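Local coordinates for phosphonate monoester hydrolase (Ruegeria pomeroyi, PDB 4UPK), which is a hydrolase of the sulfatase family, in the alkaline phosphatase clan, that forms an assembly of four protein chains, at residues S34-I39 / D339-V344; M118-Y123 / V402-P407; P125-Y130 / F157-E162; M395-D400 / R413-F418. All coordinates share one frame; numbering follows the deposited sequence.

Contact 1: S34-I39 / D339-V344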
loop_
_atom_site.group_PDB
_atom_site.type_symbol
_atom_site.label_atom_id
_atom_site.label_comp_id
_atom_site.label_asym_id
_atom_site.label_seq_id
_atom_site.Cartn_x
_atom_site.Cartn_y
_atom_site.Cartn_z
ATOM N N SER A 34 -6.004 32.529 -5.457
ATOM C CA SER A 34 -4.622 32.089 -5.663
ATOM C C SER A 34 -4.596 31.045 -6.777
ATOM O O SER A 34 -4.853 29.861 -6.537
ATOM C CB SER A 34 -4.027 31.521 -4.376
ATOM O OG SER A 34 -4.062 32.446 -3.300
ATOM N N ASN A 35 -4.312 31.488 -8.004
ATOM C CA ASN A 35 -4.253 30.581 -9.148
ATOM C C ASN A 35 -2.827 30.288 -9.507
ATOM O O ASN A 35 -1.933 31.091 -9.219
ATOM C CB ASN A 35 -4.949 31.179 -10.373
ATOM C CG ASN A 35 -6.401 31.546 -10.204
ATOM O OD1 ASN A 35 -7.229 30.756 -9.727
ATOM N ND2 ASN A 35 -6.746 32.747 -10.658
ATOM N N VAL A 36 -2.606 29.126 -10.144
ATOM C CA VAL A 36 -1.301 28.749 -10.666
ATOM C C VAL A 36 -1.434 28.370 -12.146
ATOM O O VAL A 36 -2.175 27.454 -12.493
ATOM C CB VAL A 36 -0.524 27.693 -9.818
ATOM C CG1 VAL A 36 0.862 27.421 -10.421
ATOM C CG2 VAL A 36 -0.388 28.145 -8.362
ATOM N N LEU A 37 -0.741 29.113 -13.010
ATOM C CA LEU A 37 -0.709 28.851 -14.442
ATOM C C LEU A 37 0.713 28.480 -14.795
ATOM O O LEU A 37 1.606 29.331 -14.813
ATOM C CB LEU A 37 -1.231 30.031 -15.302
ATOM C CG LEU A 37 -1.145 29.842 -16.853
ATOM C CD1 LEU A 37 -1.980 28.652 -17.336
ATOM C CD2 LEU A 37 -1.538 31.083 -17.580
ATOM N N PHE A 38 0.919 27.189 -15.053
ATOM C CA PHE A 38 2.217 26.622 -15.368
ATOM C C PHE A 38 2.266 26.180 -16.831
ATOM O O PHE A 38 1.675 25.153 -17.200
ATOM C CB PHE A 38 2.519 25.465 -14.395
ATOM C CG PHE A 38 3.920 24.897 -14.387
ATOM C CD1 PHE A 38 4.955 25.527 -15.081
ATOM C CD2 PHE A 38 4.219 23.763 -13.643
ATOM C CE1 PHE A 38 6.249 25.004 -15.068
ATOM C CE2 PHE A 38 5.510 23.239 -13.634
ATOM C CZ PHE A 38 6.520 23.877 -14.331
ATOM N N ILE A 39 2.952 26.998 -17.679
ATOM C CA ILE A 39 3.112 26.693 -19.106
ATOM C C ILE A 39 4.535 26.217 -19.356
ATOM O O ILE A 39 5.489 26.886 -18.944
ATOM C CB ILE A 39 2.727 27.843 -20.111
ATOM C CG1 ILE A 39 1.328 28.399 -19.853
ATOM C CG2 ILE A 39 2.886 27.379 -21.613
ATOM C CD1 ILE A 39 1.016 29.674 -20.688
ATOM N N ASP A 339 -3.966 38.208 -9.874
ATOM C CA ASP A 339 -4.091 37.215 -8.788
ATOM C C ASP A 339 -3.555 35.792 -9.158
ATOM O O ASP A 339 -3.919 34.809 -8.487
ATOM C CB ASP A 339 -5.578 37.104 -8.354
ATOM C CG ASP A 339 -6.167 38.288 -7.598
ATOM O OD1 ASP A 339 -5.391 39.195 -7.191
ATOM O OD2 ASP A 339 -7.392 38.286 -7.367
ATOM N N THR A 340 -2.709 35.686 -10.218
ATOM C CA THR A 340 -2.181 34.399 -10.705
ATOM C C THR A 340 -0.650 34.328 -10.733
ATOM O O THR A 340 0.018 35.230 -11.251
ATOM C CB THR A 340 -2.789 34.077 -12.095
ATOM O OG1 THR A 340 -4.205 34.056 -11.967
ATOM C CG2 THR A 340 -2.317 32.728 -12.697
ATOM N N LEU A 341 -0.109 33.204 -10.232
ATOM C CA LEU A 341 1.303 32.900 -10.338
ATOM C C LEU A 341 1.450 32.276 -11.731
ATOM O O LEU A 341 0.902 31.190 -11.995
ATOM C CB LEU A 341 1.782 31.914 -9.238
ATOM C CG LEU A 341 3.199 31.344 -9.388
ATOM C CD1 LEU A 341 4.272 32.442 -9.282
ATOM C CD2 LEU A 341 3.457 30.254 -8.399
ATOM N N ILE A 342 2.127 33.000 -12.635
ATOM C CA ILE A 342 2.367 32.562 -14.005
ATOM C C ILE A 342 3.799 32.095 -14.116
ATOM O O ILE A 342 4.721 32.841 -13.771
ATOM C CB ILE A 342 1.982 33.620 -15.093
ATOM C CG1 ILE A 342 0.484 34.043 -14.970
ATOM C CG2 ILE A 342 2.304 33.095 -16.512
ATOM C CD1 ILE A 342 0.057 35.277 -15.815
ATOM N N VAL A 343 3.980 30.841 -14.544
ATOM C CA VAL A 343 5.301 30.259 -14.741
ATOM C C VAL A 343 5.394 29.810 -16.201
ATOM O O VAL A 343 4.628 28.949 -16.649
ATOM C CB VAL A 343 5.686 29.107 -13.762
ATOM C CG1 VAL A 343 7.142 28.687 -13.975
ATOM C CG2 VAL A 343 5.447 29.477 -12.301
ATOM N N VAL A 344 6.319 30.426 -16.945
ATOM C CA VAL A 344 6.549 30.081 -18.345
ATOM C C VAL A 344 8.010 29.673 -18.490
ATOM O O VAL A 344 8.914 30.423 -18.105
ATOM C CB VAL A 344 6.111 31.160 -19.379
ATOM C CG1 VAL A 344 6.274 30.645 -20.817
ATOM C CG2 VAL A 344 4.667 31.596 -19.144
#

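Contact 2: M118-Y123 / V402-P407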
loop_
_atom_site.group_PDB
_atom_site.type_symbol
_atom_site.label_atom_id
_atom_site.label_comp_id
_atom_site.label_asym_id
_atom_site.label_seq_id
_atom_site.Cartn_x
_atom_site.Cartn_y
_atom_site.Cartn_z
ATOM N N MET A 118 0.277 19.808 -4.502
ATOM C CA MET A 118 -0.782 20.794 -4.744
ATOM C C MET A 118 -2.146 20.252 -4.323
ATOM O O MET A 118 -2.985 21.038 -3.893
ATOM C CB MET A 118 -0.814 21.280 -6.205
ATOM C CG MET A 118 0.318 22.261 -6.553
ATOM S SD MET A 118 0.199 23.881 -5.752
ATOM C CE MET A 118 -0.937 24.712 -6.838
ATOM N N ARG A 119 -2.357 18.916 -4.402
ATOM C CA ARG A 119 -3.590 18.253 -3.958
ATOM C C ARG A 119 -3.770 18.374 -2.441
ATOM O O ARG A 119 -4.908 18.495 -1.958
ATOM C CB ARG A 119 -3.617 16.783 -4.385
ATOM C CG ARG A 119 -4.009 16.599 -5.842
ATOM C CD ARG A 119 -4.545 15.210 -6.060
ATOM N NE ARG A 119 -5.016 15.031 -7.429
ATOM C CZ ARG A 119 -6.168 14.460 -7.764
ATOM N NH1 ARG A 119 -7.007 14.035 -6.823
ATOM N NH2 ARG A 119 -6.497 14.322 -9.039
ATOM N N LYS A 120 -2.632 18.366 -1.700
ATOM C CA LYS A 120 -2.580 18.571 -0.245
ATOM C C LYS A 120 -3.001 20.011 0.112
ATOM O O LYS A 120 -3.598 20.231 1.162
ATOM C CB LYS A 120 -1.183 18.259 0.317
ATOM C CG LYS A 120 -0.757 16.797 0.179
ATOM C CD LYS A 120 0.631 16.586 0.756
ATOM C CE LYS A 120 1.101 15.166 0.575
ATOM N NZ LYS A 120 2.533 14.991 0.948
ATOM N N ALA A 121 -2.742 20.971 -0.800
ATOM C CA ALA A 121 -3.115 22.384 -0.692
ATOM C C ALA A 121 -4.586 22.647 -1.152
ATOM O O ALA A 121 -5.059 23.788 -1.081
ATOM C CB ALA A 121 -2.132 23.248 -1.482
ATOM N N GLY A 122 -5.286 21.585 -1.585
ATOM C CA GLY A 122 -6.688 21.628 -1.992
ATOM C C GLY A 122 -6.937 21.892 -3.463
ATOM O O GLY A 122 -8.081 22.105 -3.873
ATOM N N TYR A 123 -5.876 21.874 -4.274
ATOM C CA TYR A 123 -5.955 22.105 -5.714
ATOM C C TYR A 123 -6.194 20.831 -6.510
ATOM O O TYR A 123 -5.661 19.769 -6.171
ATOM C CB TYR A 123 -4.660 22.740 -6.226
ATOM C CG TYR A 123 -4.464 24.188 -5.834
ATOM C CD1 TYR A 123 -3.804 24.529 -4.660
ATOM C CD2 TYR A 123 -4.875 25.219 -6.674
ATOM C CE1 TYR A 123 -3.596 25.865 -4.306
ATOM C CE2 TYR A 123 -4.686 26.557 -6.324
ATOM C CZ TYR A 123 -4.047 26.873 -5.138
ATOM O OH TYR A 123 -3.826 28.183 -4.817
ATOM N N VAL A 402 1.948 29.147 -2.761
ATOM C CA VAL A 402 0.622 28.702 -2.313
ATOM C C VAL A 402 0.584 28.465 -0.781
ATOM O O VAL A 402 -0.502 28.331 -0.193
ATOM C CB VAL A 402 0.042 27.495 -3.124
ATOM C CG1 VAL A 402 0.028 27.781 -4.617
ATOM C CG2 VAL A 402 0.791 26.193 -2.837
ATOM N N GLY A 403 1.768 28.401 -0.163
ATOM C CA GLY A 403 1.924 28.183 1.269
ATOM C C GLY A 403 1.846 26.726 1.673
ATOM O O GLY A 403 1.379 26.416 2.770
ATOM N N GLN A 404 2.290 25.822 0.784
ATOM C CA GLN A 404 2.296 24.375 1.000
ATOM C C GLN A 404 3.721 23.916 1.293
ATOM O O GLN A 404 4.654 24.371 0.625
ATOM C CB GLN A 404 1.722 23.647 -0.235
ATOM C CG GLN A 404 1.607 22.131 -0.110
ATOM C CD GLN A 404 0.746 21.657 1.052
ATOM O OE1 GLN A 404 -0.330 22.203 1.344
ATOM N NE2 GLN A 404 1.188 20.594 1.724
ATOM N N GLU A 405 3.879 23.022 2.291
ATOM C CA GLU A 405 5.152 22.452 2.728
ATOM C C GLU A 405 5.895 21.831 1.555
ATOM O O GLU A 405 5.300 21.090 0.762
ATOM C CB GLU A 405 4.913 21.385 3.812
ATOM C CG GLU A 405 6.178 20.928 4.524
ATOM C CD GLU A 405 6.022 19.832 5.562
ATOM O OE1 GLU A 405 4.880 19.563 6.002
ATOM O OE2 GLU A 405 7.059 19.250 5.951
ATOM N N ILE A 406 7.190 22.168 1.425
ATOM C CA ILE A 406 8.018 21.593 0.377
ATOM C C ILE A 406 8.637 20.314 0.978
ATOM O O ILE A 406 9.314 20.396 2.009
ATOM C CB ILE A 406 9.107 22.563 -0.188
ATOM C CG1 ILE A 406 8.517 23.929 -0.639
ATOM C CG2 ILE A 406 9.901 21.884 -1.318
ATOM C CD1 ILE A 406 9.527 25.074 -0.691
ATOM N N PRO A 407 8.435 19.129 0.346
ATOM C CA PRO A 407 9.089 17.910 0.853
ATOM C C PRO A 407 10.629 18.029 0.832
ATOM O O PRO A 407 11.182 18.738 -0.020
ATOM C CB PRO A 407 8.621 16.827 -0.145
ATOM C CG PRO A 407 7.450 17.373 -0.800
ATOM C CD PRO A 407 7.657 18.841 -0.874
#

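Contact 3: P125-Y130 / F157-E162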
loop_
_atom_site.group_PDB
_atom_site.type_symbol
_atom_site.label_atom_id
_atom_site.label_comp_id
_atom_site.label_asym_id
_atom_site.label_seq_id
_atom_site.Cartn_x
_atom_site.Cartn_y
_atom_site.Cartn_z
ATOM N N PRO A 125 -5.055 19.539 -9.875
ATOM C CA PRO A 125 -4.123 19.900 -10.954
ATOM C C PRO A 125 -4.693 19.555 -12.330
ATOM O O PRO A 125 -4.846 18.383 -12.672
ATOM C CB PRO A 125 -2.838 19.122 -10.600
ATOM C CG PRO A 125 -3.068 18.563 -9.231
ATOM C CD PRO A 125 -4.540 18.396 -9.106
ATOM N N LEU A 126 -5.053 20.577 -13.104
ATOM C CA LEU A 126 -5.650 20.377 -14.429
ATOM C C LEU A 126 -4.573 20.260 -15.486
ATOM O O LEU A 126 -3.717 21.148 -15.591
ATOM C CB LEU A 126 -6.627 21.507 -14.764
ATOM C CG LEU A 126 -7.708 21.805 -13.705
ATOM C CD1 LEU A 126 -8.351 23.143 -13.947
ATOM C CD2 LEU A 126 -8.739 20.696 -13.626
ATOM N N LEU A 127 -4.597 19.157 -16.258
ATOM C CA LEU A 127 -3.624 18.923 -17.315
ATOM C C LEU A 127 -4.148 19.116 -18.717
ATOM O O LEU A 127 -5.086 18.444 -19.148
ATOM C CB LEU A 127 -2.915 17.554 -17.164
ATOM C CG LEU A 127 -1.875 17.163 -18.221
ATOM C CD1 LEU A 127 -0.591 18.020 -18.090
ATOM C CD2 LEU A 127 -1.528 15.686 -18.100
ATOM N N PHE A 128 -3.484 20.020 -19.453
ATOM C CA PHE A 128 -3.763 20.297 -20.861
ATOM C C PHE A 128 -2.497 19.949 -21.615
ATOM O O PHE A 128 -1.570 20.767 -21.680
ATOM C CB PHE A 128 -4.148 21.762 -21.059
ATOM C CG PHE A 128 -5.463 22.114 -20.430
ATOM C CD1 PHE A 128 -6.648 21.982 -21.145
ATOM C CD2 PHE A 128 -5.520 22.598 -19.127
ATOM C CE1 PHE A 128 -7.872 22.312 -20.563
ATOM C CE2 PHE A 128 -6.741 22.931 -18.543
ATOM C CZ PHE A 128 -7.912 22.788 -19.269
ATOM N N GLY A 129 -2.430 18.697 -22.063
ATOM C CA GLY A 129 -1.267 18.183 -22.756
ATOM C C GLY A 129 -0.736 16.845 -22.298
ATOM O O GLY A 129 -1.413 15.832 -22.449
ATOM N N TYR A 130 0.522 16.818 -21.832
ATOM C CA TYR A 130 1.277 15.606 -21.436
ATOM C C TYR A 130 2.280 15.882 -20.314
ATOM O O TYR A 130 2.677 17.027 -20.129
ATOM C CB TYR A 130 2.057 15.058 -22.653
ATOM C CG TYR A 130 2.999 16.083 -23.258
ATOM C CD1 TYR A 130 2.533 17.051 -24.143
ATOM C CD2 TYR A 130 4.360 16.090 -22.936
ATOM C CE1 TYR A 130 3.394 17.986 -24.714
ATOM C CE2 TYR A 130 5.218 17.046 -23.468
ATOM C CZ TYR A 130 4.723 18.002 -24.352
ATOM O OH TYR A 130 5.520 18.976 -24.889
ATOM N N PHE A 157 -2.175 14.367 -11.391
ATOM C CA PHE A 157 -2.688 15.233 -12.451
ATOM C C PHE A 157 -4.029 14.764 -12.946
ATOM O O PHE A 157 -4.236 13.567 -13.173
ATOM C CB PHE A 157 -1.699 15.374 -13.625
ATOM C CG PHE A 157 -0.621 16.416 -13.436
ATOM C CD1 PHE A 157 -0.899 17.769 -13.606
ATOM C CD2 PHE A 157 0.671 16.048 -13.086
ATOM C CE1 PHE A 157 0.095 18.743 -13.415
ATOM C CE2 PHE A 157 1.668 17.019 -12.898
ATOM C CZ PHE A 157 1.373 18.361 -13.071
ATOM N N HIS A 158 -4.953 15.715 -13.097
ATOM C CA HIS A 158 -6.275 15.439 -13.600
ATOM C C HIS A 158 -6.268 15.927 -15.043
ATOM O O HIS A 158 -6.159 17.127 -15.317
ATOM C CB HIS A 158 -7.371 16.090 -12.755
ATOM C CG HIS A 158 -8.731 15.535 -13.046
ATOM N ND1 HIS A 158 -9.277 14.523 -12.272
ATOM C CD2 HIS A 158 -9.607 15.858 -14.027
ATOM C CE1 HIS A 158 -10.469 14.272 -12.792
ATOM N NE2 HIS A 158 -10.718 15.059 -13.845
ATOM N N GLU A 159 -6.288 14.967 -15.969
ATOM C CA GLU A 159 -6.228 15.252 -17.388
ATOM C C GLU A 159 -7.559 15.771 -17.927
ATOM O O GLU A 159 -8.567 15.082 -17.832
ATOM C CB GLU A 159 -5.758 14.010 -18.142
ATOM C CG GLU A 159 -5.307 14.286 -19.555
ATOM C CD GLU A 159 -4.997 13.006 -20.288
ATOM O OE1 GLU A 159 -5.949 12.249 -20.575
ATOM O OE2 GLU A 159 -3.805 12.758 -20.585
ATOM N N VAL A 160 -7.544 17.001 -18.468
ATOM C CA VAL A 160 -8.683 17.664 -19.097
ATOM C C VAL A 160 -8.639 17.373 -20.620
ATOM O O VAL A 160 -9.649 16.960 -21.193
ATOM C CB VAL A 160 -8.748 19.180 -18.772
ATOM C CG1 VAL A 160 -10.094 19.761 -19.198
ATOM C CG2 VAL A 160 -8.511 19.437 -17.284
ATOM N N THR A 161 -7.457 17.559 -21.252
ATOM C CA THR A 161 -7.203 17.296 -22.660
ATOM C C THR A 161 -5.909 16.517 -22.780
ATOM O O THR A 161 -4.860 16.992 -22.328
ATOM C CB THR A 161 -7.138 18.594 -23.471
ATOM O OG1 THR A 161 -8.340 19.328 -23.281
ATOM C CG2 THR A 161 -6.907 18.340 -25.002
ATOM N N GLU A 162 -5.989 15.331 -23.423
ATOM C CA GLU A 162 -4.850 14.474 -23.721
ATOM C C GLU A 162 -4.209 15.014 -25.002
ATOM O O GLU A 162 -4.874 15.138 -26.033
ATOM C CB GLU A 162 -5.302 13.005 -23.912
ATOM C CG GLU A 162 -4.192 12.043 -24.341
ATOM C CD GLU A 162 -3.983 11.893 -25.838
ATOM O OE1 GLU A 162 -4.962 11.557 -26.543
ATOM O OE2 GLU A 162 -2.845 12.121 -26.311
HETATM O O HOH W 1 -1.538 13.534 -21.392
#

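Contact 4: M395-D400 / R413-F418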
loop_
_atom_site.group_PDB
_atom_site.type_symbol
_atom_site.label_atom_id
_atom_site.label_comp_id
_atom_site.label_asym_id
_atom_site.label_seq_id
_atom_site.Cartn_x
_atom_site.Cartn_y
_atom_site.Cartn_z
ATOM N N MET A 395 9.100 23.663 -8.986
ATOM C CA MET A 395 8.190 23.019 -8.031
ATOM C C MET A 395 8.249 23.724 -6.642
ATOM O O MET A 395 7.190 24.131 -6.166
ATOM C CB MET A 395 8.429 21.479 -7.932
ATOM C CG MET A 395 8.010 20.880 -6.596
ATOM S SD MET A 395 7.904 19.103 -6.660
ATOM C CE MET A 395 7.081 18.744 -5.126
ATOM N N PRO A 396 9.442 23.926 -6.004
ATOM C CA PRO A 396 9.462 24.603 -4.694
ATOM C C PRO A 396 8.986 26.056 -4.715
ATOM O O PRO A 396 8.454 26.519 -3.708
ATOM C CB PRO A 396 10.921 24.456 -4.233
ATOM C CG PRO A 396 11.690 24.282 -5.475
ATOM C CD PRO A 396 10.805 23.494 -6.389
ATOM N N THR A 397 9.119 26.761 -5.857
ATOM C CA THR A 397 8.640 28.136 -6.009
ATOM C C THR A 397 7.093 28.178 -5.896
ATOM O O THR A 397 6.547 29.015 -5.171
ATOM C CB THR A 397 9.148 28.731 -7.314
ATOM O OG1 THR A 397 10.569 28.625 -7.369
ATOM C CG2 THR A 397 8.733 30.193 -7.500
ATOM N N ILE A 398 6.410 27.257 -6.606
ATOM C CA ILE A 398 4.953 27.151 -6.646
ATOM C C ILE A 398 4.417 26.827 -5.268
ATOM O O ILE A 398 3.554 27.558 -4.783
ATOM C CB ILE A 398 4.454 26.147 -7.746
ATOM C CG1 ILE A 398 4.907 26.584 -9.169
ATOM C CG2 ILE A 398 2.927 25.962 -7.681
ATOM C CD1 ILE A 398 5.048 25.416 -10.184
ATOM N N LEU A 399 4.960 25.762 -4.617
ATOM C CA LEU A 399 4.550 25.334 -3.272
ATOM C C LEU A 399 4.708 26.433 -2.237
ATOM O O LEU A 399 3.799 26.650 -1.433
ATOM C CB LEU A 399 5.272 24.040 -2.823
ATOM C CG LEU A 399 4.988 22.767 -3.656
ATOM C CD1 LEU A 399 5.756 21.588 -3.094
ATOM C CD2 LEU A 399 3.464 22.463 -3.762
ATOM N N ASP A 400 5.855 27.140 -2.270
ATOM C CA ASP A 400 6.151 28.258 -1.381
ATOM C C ASP A 400 5.053 29.319 -1.539
ATOM O O ASP A 400 4.404 29.675 -0.552
ATOM C CB ASP A 400 7.546 28.824 -1.719
ATOM C CG ASP A 400 8.050 29.991 -0.891
ATOM O OD1 ASP A 400 7.344 30.399 0.058
ATOM O OD2 ASP A 400 9.156 30.501 -1.196
ATOM N N ARG A 413 15.416 24.780 -4.986
ATOM C CA ARG A 413 15.166 25.843 -4.027
ATOM C C ARG A 413 14.235 26.894 -4.636
ATOM O O ARG A 413 14.346 27.221 -5.820
ATOM C CB ARG A 413 16.490 26.487 -3.584
ATOM C CG ARG A 413 17.363 25.567 -2.727
ATOM C CD ARG A 413 18.660 26.225 -2.296
ATOM N NE ARG A 413 18.447 27.427 -1.483
ATOM C CZ ARG A 413 19.419 28.248 -1.099
ATOM N NH1 ARG A 413 20.679 27.991 -1.422
ATOM N NH2 ARG A 413 19.140 29.334 -0.399
ATOM N N SER A 414 13.314 27.410 -3.817
ATOM C CA SER A 414 12.351 28.437 -4.210
ATOM C C SER A 414 13.025 29.679 -4.809
ATOM O O SER A 414 14.000 30.201 -4.255
ATOM C CB SER A 414 11.488 28.831 -3.018
ATOM O OG SER A 414 10.521 29.807 -3.367
ATOM N N LEU A 415 12.485 30.147 -5.942
ATOM C CA LEU A 415 12.950 31.337 -6.645
ATOM C C LEU A 415 12.237 32.590 -6.152
ATOM O O LEU A 415 12.489 33.677 -6.678
ATOM C CB LEU A 415 12.736 31.179 -8.157
ATOM C CG LEU A 415 13.523 30.080 -8.858
ATOM C CD1 LEU A 415 13.198 30.063 -10.333
ATOM C CD2 LEU A 415 15.020 30.237 -8.652
ATOM N N ARG A 416 11.346 32.440 -5.149
ATOM C CA ARG A 416 10.570 33.529 -4.564
ATOM C C ARG A 416 11.399 34.751 -4.130
ATOM O O ARG A 416 10.994 35.847 -4.521
ATOM C CB ARG A 416 9.620 33.035 -3.467
ATOM C CG ARG A 416 8.320 33.809 -3.420
ATOM C CD ARG A 416 7.409 33.247 -2.373
ATOM N NE ARG A 416 6.313 34.161 -2.078
ATOM C CZ ARG A 416 5.380 33.928 -1.163
ATOM N NH1 ARG A 416 5.399 32.800 -0.458
ATOM N NH2 ARG A 416 4.415 34.813 -0.950
ATOM N N PRO A 417 12.572 34.638 -3.431
ATOM C CA PRO A 417 13.360 35.864 -3.100
ATOM C C PRO A 417 13.693 36.769 -4.303
ATOM O O PRO A 417 13.617 37.992 -4.181
ATOM C CB PRO A 417 14.641 35.306 -2.450
ATOM C CG PRO A 417 14.231 33.999 -1.902
ATOM C CD PRO A 417 13.235 33.434 -2.877
ATOM N N PHE A 418 14.018 36.162 -5.462
ATOM C CA PHE A 418 14.307 36.824 -6.745
ATOM C C PHE A 418 13.148 37.642 -7.323
ATOM O O PHE A 418 13.400 38.586 -8.078
ATOM C CB PHE A 418 14.731 35.782 -7.802
ATOM C CG PHE A 418 16.009 35.046 -7.483
ATOM C CD1 PHE A 418 17.250 35.643 -7.702
ATOM C CD2 PHE A 418 15.978 33.743 -7.011
ATOM C CE1 PHE A 418 18.431 34.944 -7.461
ATOM C CE2 PHE A 418 17.157 33.047 -6.772
ATOM C CZ PHE A 418 18.377 33.657 -6.981
#

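Contact 1: S34-I39 / D339-V344
Val343 crosses the ring of Phe38 obliquely: CB approaches Phe38 CD1 at 3.9 Å and CG1 comes near CE1, while the carbonyl O of Val343 lies at the ring edge, in its plane. Earlier on this face, Val36 CG1 meets Leu341 CD2 more loosely, at 4.3 Å. On the opposite face the bump is the methyl of Thr340, whose CG2 enters the hollow between Asn35 CB (3.8 Å) and Leu37 CB (3.9 Å). Its hydroxyl takes the other branch: Asn35 ND2 donates to Thr340 OG1 at 3.1 Å, almost exactly in the amide plane, and OG1 is further bonded to Gln336 O.

Beneath this relief the strands run parallel, their axes 12° apart. Leu37 is gripped twice, its N donating to Leu341 O (2.8 Å) and its O accepting from Val343 N (2.8 Å); Ile39 N reaches Val343 O at the same 2.8 Å.

Strand 35-41 pairs along its other edge with strand 234-239. Leu37 and Ile342 pack on helix 303-333, whereas Val36, Phe38 and Leu341 pack on helix 394-402, which places the pair inside an alpha/beta layered core.

Contact 2: M118-Y123 / V402-P407
Val402 and Gln404 pack against the C-terminal end of helix 114-120 in a mainly apolar contact between two helix ends, over the sheet that carries strand 35-41. Both segments leave their helices through a Schellman motif, with Gly122 and Gly403 at positive phi; Tyr123 N bonds back to Met118 O at 3.0 Å. The two branches of Val402 divide the work. CG2 meets Met118 SD at 3.8 Å, while CG1 touches Met118 CE (3.9 Å) and Tyr123 OH (3.9 Å). Met118 is bent at chi2 (-68°) and chi3 (-83°), and its CE sits over the centre of the Tyr123 ring, 3.6 Å above the plane, a Met-aromatic contact within the segment; Val402 meets the same SD and CE.

Farther out, the side chains of Gln404 and Lys120 cross at about a right angle, with Gln404 NE2 3.6 Å from Lys120 CB. Gln404 OE1 approaches Ala121 CB at 3.5 Å; its equally distant approach to Ala121 N has poor geometry for a bond. Stronger polar partners lie beyond the pair: Tyr123 OH bonds to Ser34 O, Lys120 NZ forms a salt bridge with Glu117, and Lys120 O accepts from Asn143 of the second subunit. The segments therefore meet by van der Waals contact, apolar at Val402 and through the Gln404 amide farther out, without a direct polar bond.

Contact 3: P125-Y130 / F157-E162
Pro125 O and Leu127 N clamp His158 between them: His158 N donates to Pro125 O at 2.7 Å, and His158 O accepts from Leu127 N at 2.7 Å. This parallel ladder then breaks register by one residue. Leu127 O accepts from both Val160 N (2.9 Å) and Thr161 N (3.3 Å), the second in the carbonyl plane, and the extra residue makes a beta bulge. Pairing resumes where Gly129 N reaches Thr161 O at 3.0 Å. At the backbone angles of Gly129 a CB would collide with the preceding carbonyl O. A water donates to both Gly129 O and Glu159 OE2, at distances short enough to treat with caution.

The bulge turns Val160 towards the partner strand. Its CB lies over one face of the Phe128 ring, 4.0 Å from the centroid and 25° off the normal, a CH-pi contact offset toward the rim; CG2 leans on Leu126 CB at 3.8 Å. At the other end, Phe157 CD1 touches Pro125 CB (3.8 Å) and Leu127 CB.

Helix 213-224 covers Phe128, Val160 and Thr161. Main-chain bonds, apolar groups and probably one water thus join the strands; His158 NE2 and Glu159 OE1 bond to their counterparts, Glu159 and His158 of the second subunit, while Glu159 OE2 stays with the water and Arg164.

Contact 4: M395-D400 / R413-F418
Thr397 and Ser414 bring their CA atoms to 4.1 Å, where a regular helix meets a chain about to become one. Residues 395-400 are helical throughout, with Asp400 N bonded to Pro396 O at 3.0 Å; the other segment runs extended through Arg413 and Ser414, then turns into a weakly bonded helix at about Arg416. At this close point Leu415 N donates an almost straight bond to Thr397 OG1 at 2.8 Å. The same hydroxyl is also bonded to Asp393 O, one turn back.

Ser414 supplies the capping bond of the new helix: its OG accepts from Arg416 N at 3.3 Å. That oxygen also donates to Asp400 OD2 at 2.7 Å, using the anti lone pair of the carboxylate oxygen, so the hydroxyl is held both by Arg416 N and by Asp400, which probably restrains its rotation. With CG anti to the backbone N (chi1 -179°), the Asp400 carboxylate extends toward Ser414 and Arg416. Its other oxygen forms a salt bridge, Arg416 NH1 to Asp400 OD1 at 3.1 Å. The donor comes from 61° out of the carboxylate plane, although OD1 lies close to the guanidinium plane; the two planes stand 66° apart. Arg416 is extended from CG to NE, and its CD passes 3.5 Å from Asp400 OD2.

The Pro396 ring packs against the Arg413-Ser414 backbone, with CG 3.7 Å from Arg413 C. Leu415 also packs on Leu372 and Ile374 of strand 372-375.

From the N terminus, 34-39 opens contact 1 and 118-123 opens contact 2, before 125-130 and 157-162 close the short loop of contact 3. That loop lies wholly within the spans of contacts 1 and 2. Segment 339-344 then closes contact 1, which therefore crosses contact 2. Next, 395-400 opens contact 4, 402-407 closes contact 2, and 413-418 closes contact 4, a second crossing. Contacts 1 and 3 join strands of one sheet about 15 Å apart between centres. Helix 394-402 ties contacts 1, 2 and 4 together: Ile398 packs on Val36, Phe38, Leu341 and Val343, and Gln404 N, just after the helix, probably bonds to Leu399 O. Contacts 2 and 3 both reach the second subunit.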